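Local coordinates for protein DJ-1 homolog D (Arabidopsis thaliana, PDB 4OGG) that belongs to the DJ-1/PfpI family and carries two such family units in tandem within one chain, at residues Val18-Gln23 with Glu178-Phe183; Gln26-Thr31 with Leu218-Cys223. One frame throughout, in Å; residues are numbered along the deposited sequence.

Contact 1: residues Val18-Gln23 with Glu178-Phe183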
loop_
_atom_site.group_PDB
_atom_site.type_symbol
_atom_site.label_atom_id
_atom_site.label_comp_id
_atom_site.label_asym_id
_atom_site.label_seq_id
_atom_site.Cartn_x
_atom_site.Cartn_y
_atom_site.Cartn_z
ATOM N N VAL C 18 -4.186 20.320 -7.582
ATOM C CA VAL C 18 -3.200 20.915 -8.474
ATOM C C VAL C 18 -3.586 20.593 -9.918
ATOM O O VAL C 18 -3.599 21.476 -10.783
ATOM C CB VAL C 18 -1.750 20.408 -8.201
ATOM C CG1 VAL C 18 -1.688 18.888 -8.251
ATOM C CG2 VAL C 18 -0.790 21.014 -9.240
ATOM N N MET C 19 -3.940 19.339 -10.178
ATOM C CA MET C 19 -4.266 18.935 -11.539
ATOM C C MET C 19 -5.546 19.503 -12.137
ATOM O O MET C 19 -5.559 19.866 -13.309
ATOM C CB MET C 19 -4.286 17.406 -11.653
ATOM C CG MET C 19 -4.240 16.910 -13.092
ATOM S SD MET C 19 -2.816 17.562 -14.016
ATOM C CE MET C 19 -1.600 16.255 -13.760
ATOM N N VAL C 20 -6.621 19.581 -11.360
ATOM C CA VAL C 20 -7.867 20.108 -11.909
ATOM C C VAL C 20 -7.697 21.558 -12.377
ATOM O O VAL C 20 -7.997 21.876 -13.524
ATOM C CB VAL C 20 -9.035 19.991 -10.897
ATOM C CG1 VAL C 20 -10.297 20.617 -11.484
ATOM C CG2 VAL C 20 -9.300 18.521 -10.588
ATOM N N PRO C 21 -7.205 22.455 -11.505
ATOM C CA PRO C 21 -7.050 23.831 -11.986
ATOM C C PRO C 21 -5.991 23.942 -13.082
ATOM O O PRO C 21 -6.127 24.742 -14.009
ATOM C CB PRO C 21 -6.683 24.606 -10.718
ATOM C CG PRO C 21 -5.999 23.581 -9.875
ATOM C CD PRO C 21 -6.860 22.356 -10.076
ATOM N N PHE C 22 -4.947 23.123 -12.988
ATOM C CA PHE C 22 -3.874 23.136 -13.987
ATOM C C PHE C 22 -4.409 22.843 -15.385
ATOM O O PHE C 22 -4.096 23.551 -16.344
ATOM C CB PHE C 22 -2.797 22.098 -13.636
ATOM C CG PHE C 22 -1.662 22.028 -14.631
ATOM C CD1 PHE C 22 -0.859 23.144 -14.876
ATOM C CD2 PHE C 22 -1.393 20.847 -15.320
ATOM C CE1 PHE C 22 0.193 23.085 -15.791
ATOM C CE2 PHE C 22 -0.341 20.776 -16.238
ATOM C CZ PHE C 22 0.452 21.898 -16.473
ATOM N N GLN C 23 -5.218 21.798 -15.507
ATOM C CA GLN C 23 -5.751 21.429 -16.812
ATOM C C GLN C 23 -7.015 22.182 -17.209
ATOM O O GLN C 23 -7.213 22.488 -18.385
ATOM C CB GLN C 23 -5.985 19.918 -16.862
ATOM C CG GLN C 23 -4.727 19.132 -16.537
ATOM C CD GLN C 23 -4.877 17.655 -16.793
ATOM O OE1 GLN C 23 -5.734 16.996 -16.202
ATOM N NE2 GLN C 23 -4.042 17.121 -17.678
ATOM N N GLU C 178 -17.170 26.095 -8.644
ATOM C CA GLU C 178 -17.363 27.515 -8.360
ATOM C C GLU C 178 -16.023 28.209 -8.108
ATOM O O GLU C 178 -15.839 29.369 -8.467
ATOM C CB GLU C 178 -18.289 27.693 -7.151
ATOM C CG GLU C 178 -18.418 29.138 -6.691
ATOM C CD GLU C 178 -19.414 29.320 -5.559
ATOM O OE1 GLU C 178 -19.683 28.346 -4.824
ATOM O OE2 GLU C 178 -19.920 30.450 -5.397
ATOM N N PHE C 179 -15.092 27.479 -7.498
ATOM C CA PHE C 179 -13.755 27.989 -7.195
ATOM C C PHE C 179 -13.094 28.456 -8.487
ATOM O O PHE C 179 -12.652 29.601 -8.607
ATOM C CB PHE C 179 -12.928 26.866 -6.560
ATOM C CG PHE C 179 -11.512 27.254 -6.200
ATOM C CD1 PHE C 179 -11.257 28.237 -5.250
ATOM C CD2 PHE C 179 -10.434 26.570 -6.760
ATOM C CE1 PHE C 179 -9.944 28.530 -4.852
ATOM C CE2 PHE C 179 -9.119 26.853 -6.374
ATOM C CZ PHE C 179 -8.872 27.834 -5.416
ATOM N N ILE C 180 -13.041 27.554 -9.457
ATOM C CA ILE C 180 -12.432 27.846 -10.743
ATOM C C ILE C 180 -13.221 28.900 -11.521
ATOM O O ILE C 180 -12.635 29.784 -12.149
ATOM C CB ILE C 180 -12.299 26.543 -11.569
ATOM C CG1 ILE C 180 -11.319 25.601 -10.861
ATOM C CG2 ILE C 180 -11.849 26.856 -12.990
ATOM C CD1 ILE C 180 -11.214 24.214 -11.469
ATOM N N GLN C 181 -14.548 28.823 -11.472
ATOM C CA GLN C 181 -15.369 29.796 -12.191
ATOM C C GLN C 181 -15.112 31.213 -11.679
ATOM O O GLN C 181 -14.954 32.149 -12.464
ATOM C CB GLN C 181 -16.855 29.464 -12.044
ATOM C CG GLN C 181 -17.733 30.189 -13.054
ATOM C CD GLN C 181 -19.209 29.902 -12.860
ATOM O OE1 GLN C 181 -19.870 30.529 -12.034
ATOM N NE2 GLN C 181 -19.732 28.942 -13.618
ATOM N N LEU C 182 -15.063 31.363 -10.361
ATOM C CA LEU C 182 -14.830 32.665 -9.749
ATOM C C LEU C 182 -13.457 33.213 -10.114
ATOM O O LEU C 182 -13.287 34.419 -10.306
ATOM C CB LEU C 182 -14.958 32.559 -8.228
ATOM C CG LEU C 182 -16.373 32.342 -7.687
ATOM C CD1 LEU C 182 -16.315 31.913 -6.236
ATOM C CD2 LEU C 182 -17.182 33.632 -7.845
ATOM N N PHE C 183 -12.478 32.318 -10.216
ATOM C CA PHE C 183 -11.116 32.709 -10.555
ATOM C C PHE C 183 -11.072 33.185 -12.001
ATOM O O PHE C 183 -10.450 34.200 -12.311
ATOM C CB PHE C 183 -10.168 31.523 -10.348
ATOM C CG PHE C 183 -8.710 31.865 -10.505
ATOM C CD1 PHE C 183 -8.115 32.834 -9.700
ATOM C CD2 PHE C 183 -7.924 31.191 -11.434
ATOM C CE1 PHE C 183 -6.753 33.123 -9.818
ATOM C CE2 PHE C 183 -6.562 31.474 -11.560
ATOM C CZ PHE C 183 -5.977 32.439 -10.750
#
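V20 and I180 meet where two helices of the same DJ-1/PfpI unit lie side by side. Helix 15-27 is the connection of a beta-alpha-beta crossover between the parallel neighbouring strands 3-8 and 30-35, and helix 176-186 follows strand 167-170 of the same mixed sheet. The whole contact buries only 104 Å², and its tight part centres on one methyl group, I180 CD1. Isoleucine suits this place because its longer branch reaches across: with CD1 anti to CA (chi2 173°) the side chain is stretched out and its end comes to rest on the other helix. There it lies 4.2 Å from P21 CA, against the backbone itself, and 4.6 Å from P21 CB. Proline offers a compact ring and no backbone N-H; helix 15-27 is kinked at this point, where the N of P21 makes no bond to the preceding turn. The helices come nearest at the same level, P21 CA and I180 CA being 6.8 Å apart. Around this buried point the fit soon slackens. The CB of F179 points toward helix 15-27, but its side chain gets no closer than 5.5 Å, from CE2 to P21 CB, and packs instead on I168 and A170 of strand 167-170 and on I117. On the outward side of helix 176-186, E178 is exposed, which suits its charge, and touches C161, while L182, partly exposed, lies over C161 and V163. V20, a beta-branched residue whose two methyls fill space close to the backbone, also packs on Q216 of helix 208-221. Its side chain crosses that of I180 at about a right angle, and CG1, set anti to the backbone N (chi1 177°), stands 3.7 Å from I180 CD1.

Contact 2: residues Gln26-Thr31 with Leu218-Cys223; sequences QAFGIT and LQALGC
F28 and L221 face each other from the ends of two helices, their CA atoms 9.1 Å apart, F28 just past the last turn of helix 15-27 and L221 just before G222 leaves helical geometry. In each chain segment the next residue is a glycine with positive phi, and each helix closes with a Schellman motif. G29 N bonds to Q26 O, while beyond L221 the bonds run from G222 N to Q219 O at 3.0 Å and from C223 N to L218 O at 3.2 Å. Glycine fits both turns because a CB would be pressed against the carbonyl oxygen of the residue before.

The side chains approach from opposite directions and are wholly apolar where they touch. L221 CD2 sits over one face of the F28 ring in a CH-pi contact, 3.9 Å from the centroid and 27° off the normal, displaced toward the rim; its nearest ring atom is F28 CE1 at 3.5 Å. L221 reaches this point although its CB does not aim at the ring: CG lies beside the backbone N (chi1 -68°), and the branch beyond it carries the methyl across. Leucine is apt here, since a forked end can lay a methyl on a flat face. A220 uses the ring differently, its CB approaching the edge, near the ring plane, 4.4 Å from F28 CZ; so small a side chain leaves room for the ring. M377 and V384 pack against both F28 and L221 and add to the hydrophobic surroundings. The matching sequences QAFG and QALG place F28 and L221 at equivalent positions of the two DJ-1/PfpI units, an interface consistent with the pseudo-twofold pairing of tandem DJ-1 domains.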
loop_
_atom_site.group_PDB
_atom_site.type_symbol
_atom_site.label_atom_id
_atom_site.label_comp_id
_atom_site.label_asym_id
_atom_site.label_seq_id
_atom_site.Cartn_x
_atom_site.Cartn_y
_atom_site.Cartn_z
ATOM N N GLN C 26 -6.039 25.652 -18.417
ATOM C CA GLN C 26 -5.424 25.542 -19.731
ATOM C C GLN C 26 -6.505 25.298 -20.782
ATOM O O GLN C 26 -6.473 25.881 -21.865
ATOM C CB GLN C 26 -4.404 24.402 -19.750
ATOM C CG GLN C 26 -3.088 24.768 -19.093
ATOM C CD GLN C 26 -2.064 23.664 -19.193
ATOM O OE1 GLN C 26 -2.103 22.693 -18.438
ATOM N NE2 GLN C 26 -1.145 23.797 -20.136
ATOM N N ALA C 27 -7.470 24.446 -20.457
ATOM C CA ALA C 27 -8.544 24.149 -21.397
ATOM C C ALA C 27 -9.311 25.417 -21.750
ATOM O O ALA C 27 -9.859 25.534 -22.848
ATOM C CB ALA C 27 -9.494 23.114 -20.807
ATOM N N PHE C 28 -9.336 26.367 -20.819
ATOM C CA PHE C 28 -10.051 27.619 -21.025
ATOM C C PHE C 28 -9.225 28.696 -21.713
ATOM O O PHE C 28 -9.657 29.845 -21.813
ATOM C CB PHE C 28 -10.574 28.159 -19.693
ATOM C CG PHE C 28 -11.420 27.180 -18.930
ATOM C CD1 PHE C 28 -12.062 26.130 -19.581
ATOM C CD2 PHE C 28 -11.596 27.325 -17.558
ATOM C CE1 PHE C 28 -12.867 25.236 -18.875
ATOM C CE2 PHE C 28 -12.401 26.437 -16.846
ATOM C CZ PHE C 28 -13.036 25.391 -17.507
ATOM N N GLY C 29 -8.036 28.325 -22.175
ATOM C CA GLY C 29 -7.186 29.271 -22.873
ATOM C C GLY C 29 -6.212 30.053 -22.016
ATOM O O GLY C 29 -5.692 31.079 -22.447
ATOM N N ILE C 30 -5.960 29.578 -20.803
ATOM C CA ILE C 30 -5.038 30.260 -19.904
ATOM C C ILE C 30 -3.705 29.527 -19.873
ATOM O O ILE C 30 -3.675 28.301 -19.796
ATOM C CB ILE C 30 -5.594 30.303 -18.459
ATOM C CG1 ILE C 30 -6.928 31.052 -18.432
ATOM C CG2 ILE C 30 -4.592 30.974 -17.528
ATOM C CD1 ILE C 30 -7.650 30.975 -17.098
ATOM N N THR C 31 -2.606 30.271 -19.953
ATOM C CA THR C 31 -1.284 29.659 -19.889
ATOM C C THR C 31 -1.002 29.468 -18.407
ATOM O O THR C 31 -1.113 30.412 -17.630
ATOM C CB THR C 31 -0.206 30.572 -20.498
ATOM O OG1 THR C 31 -0.441 30.707 -21.904
ATOM C CG2 THR C 31 1.186 29.989 -20.271
ATOM N N LEU C 218 -15.993 20.906 -16.745
ATOM C CA LEU C 218 -17.269 21.230 -17.373
ATOM C C LEU C 218 -18.235 21.878 -16.383
ATOM O O LEU C 218 -19.011 22.760 -16.753
ATOM C CB LEU C 218 -17.886 19.967 -17.989
ATOM C CG LEU C 218 -17.088 19.385 -19.159
ATOM C CD1 LEU C 218 -17.642 18.022 -19.553
ATOM C CD2 LEU C 218 -17.135 20.351 -20.336
ATOM N N GLN C 219 -18.192 21.446 -15.126
ATOM C CA GLN C 219 -19.058 22.036 -14.110
ATOM C C GLN C 219 -18.617 23.471 -13.831
ATOM O O GLN C 219 -19.438 24.328 -13.505
ATOM C CB GLN C 219 -18.988 21.251 -12.800
ATOM C CG GLN C 219 -19.670 19.894 -12.824
ATOM C CD GLN C 219 -19.578 19.199 -11.484
ATOM O OE1 GLN C 219 -18.490 19.060 -10.923
ATOM N NE2 GLN C 219 -20.718 18.756 -10.961
ATOM N N ALA C 220 -17.316 23.726 -13.948
ATOM C CA ALA C 220 -16.782 25.064 -13.692
ATOM C C ALA C 220 -17.302 26.080 -14.704
ATOM O O ALA C 220 -17.441 27.267 -14.394
ATOM C CB ALA C 220 -15.265 25.037 -13.722
ATOM N N LEU C 221 -17.580 25.607 -15.913
ATOM C CA LEU C 221 -18.090 26.462 -16.976
ATOM C C LEU C 221 -19.558 26.790 -16.722
ATOM O O LEU C 221 -20.082 27.769 -17.252
ATOM C CB LEU C 221 -17.940 25.765 -18.333
ATOM C CG LEU C 221 -16.512 25.554 -18.844
ATOM C CD1 LEU C 221 -16.511 24.569 -19.998
ATOM C CD2 LEU C 221 -15.920 26.887 -19.274
ATOM N N GLY C 222 -20.214 25.968 -15.908
ATOM C CA GLY C 222 -21.615 26.190 -15.600
ATOM C C GLY C 222 -22.535 25.096 -16.112
ATOM O O GLY C 222 -23.756 25.182 -15.966
ATOM N N CYS C 223 -21.952 24.058 -16.703
ATOM C CA CYS C 223 -22.729 22.945 -17.246
ATOM C C CYS C 223 -23.293 22.043 -16.156
ATOM O O CYS C 223 -22.744 21.951 -15.056
ATOM C CB CYS C 223 -21.858 22.083 -18.169
ATOM S SG CYS C 223 -21.047 22.941 -19.533
#

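In the fold
Both contacts are buried, apolar and share helix 15-27, but they join different things. Contact 1 lies nearer the centre of the chain and packs two helices of one DJ-1/PfpI unit, aliphatic on aliphatic. Contact 2 joins the ends of two helices from different units and adds an aromatic face. Their centres are 8 Å apart and they touch directly: I180 CG2 rests 3.9 Å from F28 CE2, so one isoleucine serves both with separate methyls. The polar tie between them is a probable hydrogen bond from Q181 NE2 to A220 O, 2.9 Å, which links helix 176-186 to the last turn of helix 208-221.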